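PDB 2RIJ: putative 2,3,4,5-tetrahydropyridine-2-carboxylate N- succinyltransferase from Campylobacter jejuni, which probably catalyses succinyl transfer from succinyl-CoA to tetrahydrodipicolinate, the first step of the succinylase route to LL-2,6-diaminopimelate in lysine biosynthesis. Local coordinates for residues K23-L33 / E123-E131. Sequence-based numbering, arbitrary orientation. Where two conformers were deposited one is given.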
ATOM      1  N   LYS A  23     -26.184  12.888 -61.390  1.00 30.19           N
ATOM      2  CA  LYS A  23     -25.243  13.223 -60.326  1.00 31.86           C
ATOM      3  C   LYS A  23     -23.878  12.612 -60.645  1.00 27.54           C
ATOM      4  O   LYS A  23     -23.807  11.442 -60.989  1.00 27.49           O
ATOM      5  CB  LYS A  23     -25.689  12.628 -58.993  1.00 35.09           C
ATOM      6  CG  LYS A  23     -26.566  13.495 -58.145  1.00 43.20           C
ATOM      7  CD  LYS A  23     -27.032  12.710 -56.894  1.00 42.80           C
ATOM      8  CE  LYS A  23     -26.255  13.042 -55.617  1.00 57.67           C
ATOM      9  NZ  LYS A  23     -27.072  12.672 -54.384  1.00 58.75           N
ATOM     10  N   LYS A  24     -22.810  13.391 -60.490  1.00 25.86           N
ATOM     11  CA  LYS A  24     -21.465  12.870 -60.602  1.00 28.26           C
ATOM     12  C   LYS A  24     -21.196  11.913 -59.444  1.00 27.78           C
ATOM     13  O   LYS A  24     -21.463  12.236 -58.294  1.00 26.14           O
ATOM     14  CB  LYS A  24     -20.439  13.981 -60.520  1.00 31.50           C
ATOM     15  CG  LYS A  24     -20.497  15.015 -61.615  1.00 35.73           C
ATOM     16  CD  LYS A  24     -19.336  16.031 -61.401  1.00 33.66           C
ATOM     17  CE  LYS A  24     -19.358  17.120 -62.454  1.00 46.87           C
ATOM     18  NZ  LYS A  24     -18.061  17.884 -62.454  1.00 55.83           N
ATOM     19  N   PRO A  25     -20.696  10.720 -59.738  1.00 26.72           N
ATOM     20  CA  PRO A  25     -20.298   9.847 -58.629  1.00 26.96           C
ATOM     21  C   PRO A  25     -19.162  10.414 -57.786  1.00 27.01           C
ATOM     22  O   PRO A  25     -18.213  11.044 -58.298  1.00 26.46           O
ATOM     23  CB  PRO A  25     -19.819   8.567 -59.310  1.00 28.75           C
ATOM     24  CG  PRO A  25     -20.220   8.638 -60.695  1.00 28.18           C
ATOM     25  CD  PRO A  25     -20.507  10.092 -61.050  1.00 29.01           C
ATOM     26  N   LYS A  26     -19.243  10.158 -56.492  1.00 25.70           N
ATOM     27  CA  LYS A  26     -18.169  10.535 -55.599  1.00 29.86           C
ATOM     28  C   LYS A  26     -17.051   9.489 -55.599  1.00 26.23           C
ATOM     29  O   LYS A  26     -15.906   9.824 -55.329  1.00 27.02           O
ATOM     30  CB  LYS A  26     -18.722  10.728 -54.199  1.00 30.54           C
ATOM     31  CG  LYS A  26     -19.853  11.752 -54.188  1.00 38.87           C
ATOM     32  CD  LYS A  26     -20.216  12.245 -52.793  1.00 41.87           C
ATOM     33  CE  LYS A  26     -21.146  13.500 -52.864  1.00 48.21           C
ATOM     34  NZ  LYS A  26     -20.767  14.488 -53.949  1.00 54.13           N
ATOM     35  N   ALA A  27     -17.401   8.231 -55.863  1.00 24.17           N
ATOM     36  CA  ALA A  27     -16.435   7.132 -55.983  1.00 20.79           C
ATOM     37  C   ALA A  27     -16.945   6.169 -57.014  1.00 22.31           C
ATOM     38  O   ALA A  27     -18.164   5.944 -57.118  1.00 22.54           O
ATOM     39  CB  ALA A  27     -16.271   6.395 -54.670  1.00 20.54           C
ATOM     40  N   PHE A  28     -16.033   5.595 -57.772  1.00 23.79           N
ATOM     41  CA  PHE A  28     -16.381   4.557 -58.726  1.00 24.10           C
ATOM     42  C   PHE A  28     -15.209   3.673 -59.152  1.00 21.77           C
ATOM     43  O   PHE A  28     -14.027   4.048 -59.100  1.00 22.81           O
ATOM     44  CB  PHE A  28     -17.080   5.151 -59.972  1.00 22.57           C
ATOM     45  CG  PHE A  28     -16.158   5.887 -60.906  1.00 22.74           C
ATOM     46  CD1 PHE A  28     -15.852   7.229 -60.698  1.00 23.64           C
ATOM     47  CD2 PHE A  28     -15.603   5.242 -62.023  1.00 25.59           C
ATOM     48  CE1 PHE A  28     -14.993   7.905 -61.563  1.00 25.11           C
ATOM     49  CE2 PHE A  28     -14.735   5.905 -62.879  1.00 27.95           C
ATOM     50  CZ  PHE A  28     -14.456   7.247 -62.667  1.00 26.32           C
ATOM     51  N   GLY A  29     -15.572   2.496 -59.623  1.00 23.45           N
ATOM     52  CA  GLY A  29     -14.665   1.621 -60.308  1.00 23.62           C
ATOM     53  C   GLY A  29     -15.378   0.417 -60.877  1.00 22.59           C
ATOM     54  O   GLY A  29     -16.599   0.294 -60.766  1.00 24.33           O
ATOM     55  N   ILE A  30     -14.593  -0.450 -61.503  1.00 21.58           N
ATOM     56  CA  ILE A  30     -15.059  -1.702 -62.055  1.00 22.06           C
ATOM     57  C   ILE A  30     -14.430  -2.874 -61.283  1.00 20.50           C
ATOM     58  O   ILE A  30     -13.196  -2.992 -61.183  1.00 20.61           O
ATOM     59  CB  ILE A  30     -14.743  -1.810 -63.580  1.00 22.56           C
ATOM     60  CG1 ILE A  30     -15.449  -0.724 -64.368  1.00 25.97           C
ATOM     61  CG2 ILE A  30     -15.133  -3.195 -64.140  1.00 20.78           C
ATOM     62  CD1 ILE A  30     -14.955  -0.637 -65.868  1.00 23.24           C
ATOM     63  N   ALA A  31     -15.286  -3.746 -60.786  1.00 21.49           N
ATOM     64  CA  ALA A  31     -14.893  -4.919 -60.049  1.00 23.10           C
ATOM     65  C   ALA A  31     -15.029  -6.215 -60.839  1.00 23.89           C
ATOM     66  O   ALA A  31     -15.978  -6.389 -61.584  1.00 23.72           O
ATOM     67  CB  ALA A  31     -15.739  -5.028 -58.792  1.00 22.41           C
ATOM     68  N   ARG A  32     -14.077  -7.133 -60.664  1.00 23.92           N
ATOM     69  CA  ARG A  32     -14.251  -8.516 -61.057  1.00 21.00           C
ATOM     70  C   ARG A  32     -14.874  -9.209 -59.866  1.00 22.75           C
ATOM     71  O   ARG A  32     -14.366  -9.112 -58.729  1.00 24.80           O
ATOM     72  CB  ARG A  32     -12.913  -9.172 -61.409  1.00 24.31           C
ATOM     73  CG  ARG A  32     -13.041 -10.594 -61.869  1.00 23.24           C
ATOM     74  CD  ARG A  32     -11.673 -11.329 -62.032  1.00 26.03           C
ATOM     75  NE  ARG A  32     -10.885 -11.268 -60.797  1.00 26.84           N
ATOM     76  CZ  ARG A  32     -11.143 -11.969 -59.694  1.00 26.01           C
ATOM     77  NH1 ARG A  32     -12.157 -12.797 -59.614  1.00 24.76           N
ATOM     78  NH2 ARG A  32     -10.369 -11.806 -58.624  1.00 28.73           N
ATOM     79  N   LEU A  33     -15.977  -9.923 -60.090  1.00 22.37           N
ATOM     80  CA  LEU A  33     -16.709 -10.565 -59.010  1.00 22.72           C
ATOM     81  C   LEU A  33     -16.448 -12.071 -58.900  1.00 25.49           C
ATOM     82  O   LEU A  33     -16.319 -12.765 -59.910  1.00 24.53           O
ATOM     83  CB  LEU A  33     -18.210 -10.365 -59.172  1.00 24.14           C
ATOM     84  CG  LEU A  33     -18.735  -8.940 -59.388  1.00 25.59           C
ATOM     85  CD1 LEU A  33     -20.288  -9.039 -59.525  1.00 27.67           C
ATOM     86  CD2 LEU A  33     -18.299  -7.964 -58.338  1.00 23.85           C
ATOM     87  N   GLU A 123     -19.045 -11.273 -65.065  1.00 29.05           N
ATOM     88  CA  GLU A 123     -17.750 -11.338 -64.378  1.00 29.74           C
ATOM     89  C   GLU A 123     -17.383  -9.951 -63.825  1.00 28.72           C
ATOM     90  O   GLU A 123     -16.713  -9.833 -62.799  1.00 26.17           O
ATOM     91  CB  GLU A 123     -16.715 -11.775 -65.428  1.00 30.58           C
ATOM     92  CG  GLU A 123     -15.249 -11.886 -64.988  1.00 32.78           C
ATOM     93  CD  GLU A 123     -14.906 -13.223 -64.370  1.00 39.08           C
ATOM     94  OE1 GLU A 123     -15.826 -14.042 -64.207  1.00 35.40           O
ATOM     95  OE2 GLU A 123     -13.721 -13.448 -64.066  1.00 36.71           O
ATOM     96  N   PHE A 124     -17.785  -8.899 -64.546  1.00 23.26           N
ATOM     97  CA  PHE A 124     -17.404  -7.543 -64.246  1.00 23.50           C
ATOM     98  C   PHE A 124     -18.621  -6.664 -64.002  1.00 24.39           C
ATOM     99  O   PHE A 124     -19.672  -6.810 -64.651  1.00 24.97           O
ATOM    100  CB  PHE A 124     -16.562  -6.965 -65.379  1.00 25.86           C
ATOM    101  CG  PHE A 124     -15.363  -7.775 -65.723  1.00 22.62           C
ATOM    102  CD1 PHE A 124     -14.202  -7.653 -65.002  1.00 22.70           C
ATOM    103  CD2 PHE A 124     -15.375  -8.620 -66.829  1.00 28.25           C
ATOM    104  CE1 PHE A 124     -13.053  -8.415 -65.322  1.00 27.00           C
ATOM    105  CE2 PHE A 124     -14.242  -9.380 -67.168  1.00 29.35           C
ATOM    106  CZ  PHE A 124     -13.081  -9.269 -66.430  1.00 31.01           C
ATOM    107  N   SER A 125     -18.478  -5.756 -63.046  1.00 25.54           N
ATOM    108  CA  SER A 125     -19.574  -4.869 -62.643  0.50 24.56           C
ATOM    109  C   SER A 125     -19.051  -3.469 -62.365  1.00 24.80           C
ATOM    110  O   SER A 125     -18.017  -3.284 -61.715  1.00 24.04           O
ATOM    111  CB  SER A 125     -20.290  -5.377 -61.388  0.50 24.79           C
ATOM    112  OG  SER A 125     -21.098  -6.516 -61.640  0.50 22.09           O
ATOM    113  N   PHE A 126     -19.774  -2.485 -62.878  1.00 22.68           N
ATOM    114  CA  PHE A 126     -19.545  -1.101 -62.529  1.00 23.25           C
ATOM    115  C   PHE A 126     -20.184  -0.806 -61.179  1.00 22.06           C
ATOM    116  O   PHE A 126     -21.317  -1.223 -60.884  1.00 22.18           O
ATOM    117  CB  PHE A 126     -20.147  -0.203 -63.578  1.00 25.24           C
ATOM    118  CG  PHE A 126     -19.919   1.251 -63.337  1.00 23.07           C
ATOM    119  CD1 PHE A 126     -18.683   1.822 -63.583  1.00 26.63           C
ATOM    120  CD2 PHE A 126     -20.948   2.053 -62.860  1.00 28.03           C
ATOM    121  CE1 PHE A 126     -18.495   3.176 -63.390  1.00 27.48           C
ATOM    122  CE2 PHE A 126     -20.758   3.398 -62.646  1.00 28.04           C
ATOM    123  CZ  PHE A 126     -19.549   3.969 -62.934  1.00 21.00           C
ATOM    124  N   VAL A 127     -19.430  -0.125 -60.333  1.00 21.89           N
ATOM    125  CA  VAL A 127     -19.833   0.139 -58.954  1.00 23.20           C
ATOM    126  C   VAL A 127     -19.559   1.604 -58.717  1.00 23.70           C
ATOM    127  O   VAL A 127     -18.461   2.057 -58.942  1.00 21.61           O
ATOM    128  CB  VAL A 127     -19.030  -0.733 -57.952  1.00 25.14           C
ATOM    129  CG1 VAL A 127     -19.513  -0.532 -56.532  1.00 21.86           C
ATOM    130  CG2 VAL A 127     -19.101  -2.216 -58.362  1.00 22.41           C
ATOM    131  N   CYS A 128     -20.573   2.351 -58.302  1.00 24.93           N
ATOM    132  CA  CYS A 128     -20.357   3.735 -57.935  1.00 26.95           C
ATOM    133  C   CYS A 128     -21.175   4.180 -56.733  1.00 26.42           C
ATOM    134  O   CYS A 128     -22.258   3.649 -56.458  1.00 26.47           O
ATOM    135  CB  CYS A 128     -20.527   4.672 -59.135  1.00 28.44           C
ATOM    136  SG  CYS A 128     -22.184   5.137 -59.546  1.00 29.15           S
ATOM    137  N   LEU A 129     -20.617   5.154 -56.015  1.00 24.01           N
ATOM    138  CA  LEU A 129     -21.271   5.797 -54.898  1.00 23.16           C
ATOM    139  C   LEU A 129     -21.648   7.217 -55.301  1.00 24.10           C
ATOM    140  O   LEU A 129     -20.794   7.983 -55.763  1.00 23.18           O
ATOM    141  CB  LEU A 129     -20.366   5.832 -53.663  1.00 23.07           C
ATOM    142  CG  LEU A 129     -19.776   4.519 -53.184  1.00 26.75           C
ATOM    143  CD1 LEU A 129     -18.901   4.752 -51.925  1.00 29.58           C
ATOM    144  CD2 LEU A 129     -20.879   3.539 -52.912  1.00 25.86           C
ATOM    145  N   PHE A 130     -22.918   7.562 -55.100  1.00 22.77           N
ATOM    146  CA  PHE A 130     -23.397   8.981 -55.256  1.00 24.62           C
ATOM    147  C   PHE A 130     -23.354   9.795 -53.966  1.00 25.58           C
ATOM    148  O   PHE A 130     -23.257  11.015 -54.001  1.00 27.90           O
ATOM    149  CB  PHE A 130     -24.810   9.010 -55.795  1.00 25.18           C
ATOM    150  CG  PHE A 130     -24.925   8.470 -57.182  1.00 25.39           C
ATOM    151  CD1 PHE A 130     -24.232   9.058 -58.217  1.00 26.38           C
ATOM    152  CD2 PHE A 130     -25.736   7.384 -57.453  1.00 22.93           C
ATOM    153  CE1 PHE A 130     -24.316   8.544 -59.505  1.00 24.29           C
ATOM    154  CE2 PHE A 130     -25.836   6.877 -58.736  1.00 25.92           C
ATOM    155  CZ  PHE A 130     -25.117   7.445 -59.757  1.00 29.54           C
ATOM    156  N   GLU A 131     -23.438   9.105 -52.837  1.00 27.28           N
ATOM    157  CA  GLU A 131     -23.286   9.729 -51.526  0.50 29.67           C
ATOM    158  C   GLU A 131     -22.720   8.703 -50.564  1.00 28.73           C
ATOM    159  O   GLU A 131     -22.560   7.536 -50.919  1.00 26.86           O
ATOM    160  CB  GLU A 131     -24.618  10.296 -51.013  0.50 31.12           C
ATOM    161  CG  GLU A 131     -25.788   9.332 -51.052  0.50 34.04           C
ATOM    162  CD  GLU A 131     -27.150  10.018 -51.206  0.50 32.58           C
ATOM    163  OE1 GLU A 131     -27.210  11.254 -51.109  0.50 37.90           O
ATOM    164  OE2 GLU A 131     -28.163   9.317 -51.428  0.50 31.63           O
TER
HETATM  165  O   HOH W   1     -22.967  12.638 -56.252  1.00 50.04           O
HETATM  166  O   HOH W   2     -14.129 -13.911 -61.326  1.00 28.16           O
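Phe126 and Phe28 meet on the helix-covered face of two antiparallel strands, 27-33 and 124-129, whose N-to-C directions differ by 173°. With chi1 at -178°, the Phe126 ring swings away from its own amide nitrogen, which brings ring atom CE1 to 3.8 Å from Phe28 CD2 and sets the ring edge against Ile30 CG1. Helix 57-69 packs on both phenylalanines and helix 107-117 on Ile30, so this is the tight side. Between the strands, Gly29 and Val127 exchange backbone hydrogen bonds of 3.0 Å (Gly29 N to Val127 O) and 2.9 Å (Val127 N to Gly29 O).

The end at exposed Lys24 is looser: a water joins Lys24 O to Phe130 O. At the other, Arg32 and Glu123 lie side by side with Arg32 NH1 and Glu123 OE2 4.8 Å apart, bridged by a water that also donates to Leu33 O. Arg32 NH1 pairs with Asp34 OD1, and a second subunit closes this end, its Lys191 O bonding Arg32 NE.

Leu129 O accepts Lys26 N at 2.8 Å and, weakly, Ala27 N at 3.4 Å: a classic beta bulge at the start of strand 27-33, within the helix-backed antiparallel sheet of the N-terminal domain.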